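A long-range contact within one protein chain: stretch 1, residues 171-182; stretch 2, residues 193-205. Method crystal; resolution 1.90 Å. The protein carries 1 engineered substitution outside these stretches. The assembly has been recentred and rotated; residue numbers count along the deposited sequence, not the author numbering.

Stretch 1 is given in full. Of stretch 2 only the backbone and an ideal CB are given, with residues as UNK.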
# COMPACT_ATOMS: atom_id res chain seq x y z
N ALA A 171 -1.84 -6.65 -14.53
CA ALA A 171 -1.34 -6.48 -13.19
C ALA A 171 -0.33 -5.34 -13.16
O ALA A 171 0.14 -4.85 -14.21
CB ALA A 171 -0.68 -7.79 -12.71
N ILE A 172 0.10 -4.99 -11.96
CA ILE A 172 1.14 -3.97 -11.87
C ILE A 172 2.52 -4.61 -12.03
O ILE A 172 3.10 -4.99 -11.02
CB ILE A 172 1.02 -3.15 -10.55
CG1 ILE A 172 -0.38 -2.57 -10.45
CG2 ILE A 172 2.17 -2.11 -10.51
CD1 ILE A 172 -0.75 -1.93 -9.14
N THR A 173 3.07 -4.59 -13.25
CA THR A 173 4.38 -5.12 -13.61
C THR A 173 5.07 -4.22 -14.61
O THR A 173 4.39 -3.54 -15.38
CB THR A 173 4.27 -6.53 -14.29
OG1 THR A 173 3.73 -6.45 -15.64
CG2 THR A 173 3.45 -7.46 -13.40
N PRO A 174 6.42 -4.26 -14.67
CA PRO A 174 7.15 -3.46 -15.65
C PRO A 174 6.74 -3.75 -17.07
O PRO A 174 6.69 -2.83 -17.92
CB PRO A 174 8.61 -3.85 -15.43
CG PRO A 174 8.65 -4.44 -14.09
CD PRO A 174 7.33 -5.08 -13.86
N ASP A 175 6.45 -5.01 -17.36
CA ASP A 175 6.05 -5.32 -18.74
C ASP A 175 4.72 -4.77 -19.15
O ASP A 175 4.57 -4.34 -20.28
CB ASP A 175 6.10 -6.82 -19.02
CG ASP A 175 7.21 -7.12 -19.99
OD1 ASP A 175 8.40 -7.09 -19.55
OD2 ASP A 175 6.89 -7.25 -21.20
N GLU A 176 3.78 -4.84 -18.23
CA GLU A 176 2.45 -4.32 -18.38
C GLU A 176 2.53 -2.79 -18.53
O GLU A 176 1.87 -2.19 -19.43
CB GLU A 176 1.58 -4.71 -17.18
CG GLU A 176 1.06 -6.16 -17.23
CD GLU A 176 0.13 -6.37 -18.43
OE1 GLU A 176 -1.05 -5.90 -18.43
OE2 GLU A 176 0.61 -6.99 -19.40
N GLY A 177 3.35 -2.17 -17.67
CA GLY A 177 3.61 -0.69 -17.78
C GLY A 177 4.21 -0.21 -19.10
O GLY A 177 3.86 0.86 -19.68
N LEU A 178 5.16 -0.98 -19.58
CA LEU A 178 5.86 -0.68 -20.75
C LEU A 178 4.91 -0.79 -21.98
O LEU A 178 4.85 0.12 -22.78
CB LEU A 178 7.04 -1.63 -20.86
CG LEU A 178 7.81 -1.70 -22.14
CD1 LEU A 178 8.67 -0.47 -22.36
CD2 LEU A 178 8.72 -2.93 -22.05
N THR A 179 4.15 -1.84 -22.06
CA THR A 179 3.19 -2.00 -23.19
C THR A 179 2.11 -0.99 -23.24
O THR A 179 1.86 -0.37 -24.26
CB THR A 179 2.60 -3.40 -23.12
OG1 THR A 179 3.67 -4.26 -23.49
CG2 THR A 179 1.44 -3.59 -24.15
N ALA A 180 1.54 -0.73 -22.09
CA ALA A 180 0.50 0.24 -22.04
C ALA A 180 0.99 1.64 -22.39
O ALA A 180 0.31 2.43 -23.11
CB ALA A 180 -0.11 0.18 -20.65
N THR A 181 2.17 1.99 -21.88
CA THR A 181 2.76 3.30 -22.15
C THR A 181 3.16 3.46 -23.61
O THR A 181 2.92 4.53 -24.20
CB THR A 181 3.93 3.61 -21.21
OG1 THR A 181 3.51 3.45 -19.83
CG2 THR A 181 4.59 4.97 -21.46
N GLN A 182 3.76 2.42 -24.19
CA GLN A 182 4.13 2.58 -25.59
C GLN A 182 2.90 2.78 -26.48
O GLN A 182 2.92 3.65 -27.30
CB GLN A 182 5.09 1.49 -26.09
CG GLN A 182 4.73 0.08 -25.80
CD GLN A 182 5.70 -0.94 -26.46
OE1 GLN A 182 6.94 -0.80 -26.47
NE2 GLN A 182 5.11 -1.94 -27.04
N UNK A 193 1.82 14.01 -18.46
CA UNK A 193 2.08 13.20 -17.28
C UNK A 193 1.41 11.84 -17.45
O UNK A 193 0.40 11.72 -18.13
CB UNK A 193 1.58 13.90 -16.01
N UNK A 194 1.96 10.84 -16.79
CA UNK A 194 1.34 9.51 -16.74
C UNK A 194 1.33 9.02 -15.29
O UNK A 194 2.36 9.02 -14.57
CB UNK A 194 2.08 8.52 -17.64
N UNK A 195 0.11 8.73 -14.82
CA UNK A 195 -0.18 8.24 -13.49
C UNK A 195 -0.13 6.69 -13.60
O UNK A 195 -0.80 6.16 -14.46
CB UNK A 195 -1.53 8.75 -12.98
N UNK A 196 0.61 6.00 -12.74
CA UNK A 196 0.66 4.54 -12.64
C UNK A 196 0.15 4.11 -11.25
O UNK A 196 0.47 4.77 -10.24
CB UNK A 196 2.08 4.03 -12.88
N UNK A 197 -0.69 3.07 -11.16
CA UNK A 197 -1.18 2.60 -9.88
C UNK A 197 -0.03 2.28 -8.95
O UNK A 197 -0.13 2.48 -7.72
CB UNK A 197 -2.07 1.37 -10.06
N UNK A 198 1.04 1.73 -9.52
CA UNK A 198 2.21 1.31 -8.73
C UNK A 198 3.51 1.49 -9.41
O UNK A 198 3.57 1.68 -10.68
CB UNK A 198 2.08 -0.16 -8.33
N UNK A 199 4.59 1.49 -8.60
CA UNK A 199 5.97 1.71 -9.12
C UNK A 199 6.44 0.78 -10.19
O UNK A 199 7.09 1.22 -11.09
CB UNK A 199 6.97 1.61 -7.97
N UNK A 200 6.13 -0.51 -10.10
CA UNK A 200 6.71 -1.39 -11.09
C UNK A 200 6.12 -1.06 -12.49
O UNK A 200 6.78 -1.17 -13.50
CB UNK A 200 6.46 -2.85 -10.71
N UNK A 201 4.88 -0.63 -12.48
CA UNK A 201 4.17 -0.18 -13.70
C UNK A 201 4.96 0.97 -14.28
O UNK A 201 5.33 1.00 -15.44
CB UNK A 201 2.73 0.24 -13.41
N UNK A 202 5.27 1.92 -13.42
CA UNK A 202 5.99 3.12 -13.83
C UNK A 202 7.40 2.85 -14.33
O UNK A 202 7.88 3.51 -15.21
CB UNK A 202 6.05 4.10 -12.66
N UNK A 203 8.05 1.87 -13.73
CA UNK A 203 9.40 1.53 -14.10
C UNK A 203 9.43 1.00 -15.55
O UNK A 203 10.34 1.27 -16.31
CB UNK A 203 9.97 0.50 -13.12
N UNK A 204 8.38 0.28 -15.91
CA UNK A 204 8.15 -0.10 -17.31
C UNK A 204 7.80 1.06 -18.21
O UNK A 204 8.35 1.19 -19.33
CB UNK A 204 7.03 -1.14 -17.39
N UNK A 205 6.95 1.96 -17.73
CA UNK A 205 6.70 3.18 -18.49
C UNK A 205 7.88 4.03 -18.84
O UNK A 205 7.97 4.57 -19.92
CB UNK A 205 5.72 4.05 -17.71

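Position 193 begins a strand, and its CB finds nothing of stretch 1 within reach. The residue is Ala193.

Position 194 points toward the helix 174-182, but its CB is still far from it. A long side chain is needed to arrive, and the methyl of Thr181 favours an apolar one. Ile194 fits: Ile194 CD1 lies 3.9 Å from Thr181 CG2.

Position 195 is out of reach of stretch 1, which leaves the choice open. It is Tyr195.

Position 196 again points toward the helix, across a wide gap. A large side chain could fill it, and Thr181 OG1 and Gly177 O would reward a polar tip. Tyr196 OH donates to Thr181 OG1 at 2.6 Å, and Thr181 OG1 in turn donates to Gly177 O at 2.6 Å. Both oxygens lie at the ring edge.

Position 197 leaves the strand. Its ideal CB is 3.7 Å from Ile172 CD1, a normal contact, so a small side chain would fit and others could if they turn aside. Ser197 CB packs 3.6 Å from Ile172 CD1, while its OG is hydrogen-bonded elsewhere.

Position 198 precedes a helix. An ideal CB would lie 2.9 Å from Ile172 CG2, a clash, so glycine is expected. Gly198 is found.

Position 199 points away, and stretch 1 makes no demand. Asp199 has both carboxylate oxygens hydrogen-bonded elsewhere.

Position 200 points toward the turn at Ile172 to Pro174. Its CB has room, and Ile172 O is an acceptor, so a donor or a water-binding group would suit. Asp200 uses water: two waters each lie within hydrogen-bonding distance of both Ile172 O and Asp200 OD2.

Position 201 points sideways. A CB at 201 would be 3.8 Å from Ile172 CG2 and crowded by the O of residue 198. Glycine or alanine could be considered. Gly201 is present, and Gly201 O receives a CA-H...O contact from Gly177 CA at 3.4 Å.

Position 202 points away, without contact. It is Ala202.

Position 203 points sideways, its CB 5.1 Å from Pro174 CB. Many side chains could pass. Leu203 makes no close contact.

Position 204 points toward the helix. A CB would be 1.8 Å from Pro174 O and 2.9 Å from Leu178 N, so only glycine fits. Gly204 CA approaches Pro174 O to 3.2 Å in a CA-H...O contact.

Position 205 points sideways, and its CB would sit tightly, 3.1 Å from Thr181 OG1. Glycine is easiest. Gly205 CA lies 3.5 Å from Thr181 OG1.

Stretch 2 193-205: AIYYSGDDGALGG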
# COMPACT_ATOMS: atom_id res chain seq x y z
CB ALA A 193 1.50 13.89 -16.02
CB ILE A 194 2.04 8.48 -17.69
CG1 ILE A 194 2.14 9.07 -19.10
CG2 ILE A 194 1.28 7.15 -17.71
CD1 ILE A 194 2.90 8.23 -20.11
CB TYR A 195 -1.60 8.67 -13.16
CG TYR A 195 -2.13 8.21 -11.85
CD1 TYR A 195 -2.54 6.90 -11.63
CD2 TYR A 195 -2.27 9.12 -10.84
CE1 TYR A 195 -3.03 6.54 -10.37
CE2 TYR A 195 -2.78 8.79 -9.64
CZ TYR A 195 -3.10 7.51 -9.38
OH TYR A 195 -3.55 7.29 -8.08
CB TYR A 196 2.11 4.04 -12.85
CG TYR A 196 2.65 4.34 -14.20
CD1 TYR A 196 3.17 5.61 -14.51
CD2 TYR A 196 2.58 3.38 -15.22
CE1 TYR A 196 3.64 5.86 -15.79
CE2 TYR A 196 3.08 3.61 -16.51
CZ TYR A 196 3.59 4.86 -16.81
OH TYR A 196 4.05 5.20 -18.02
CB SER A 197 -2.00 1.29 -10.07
OG SER A 197 -3.19 1.59 -10.77
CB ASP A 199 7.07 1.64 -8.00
CG ASP A 199 7.04 2.83 -7.04
OD1 ASP A 199 6.58 3.94 -7.45
OD2 ASP A 199 7.55 2.70 -5.87
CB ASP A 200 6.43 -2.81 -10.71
CG ASP A 200 7.39 -3.34 -9.64
OD1 ASP A 200 8.52 -2.78 -9.49
OD2 ASP A 200 6.95 -4.30 -8.96
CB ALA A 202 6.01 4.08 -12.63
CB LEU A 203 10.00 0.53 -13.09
CG LEU A 203 10.33 1.17 -11.72
CD1 LEU A 203 10.77 0.21 -10.61
CD2 LEU A 203 11.36 2.23 -11.85
O HOH W 1 5.69 -6.27 -10.45
O HOH W 2 3.94 -4.31 -8.49
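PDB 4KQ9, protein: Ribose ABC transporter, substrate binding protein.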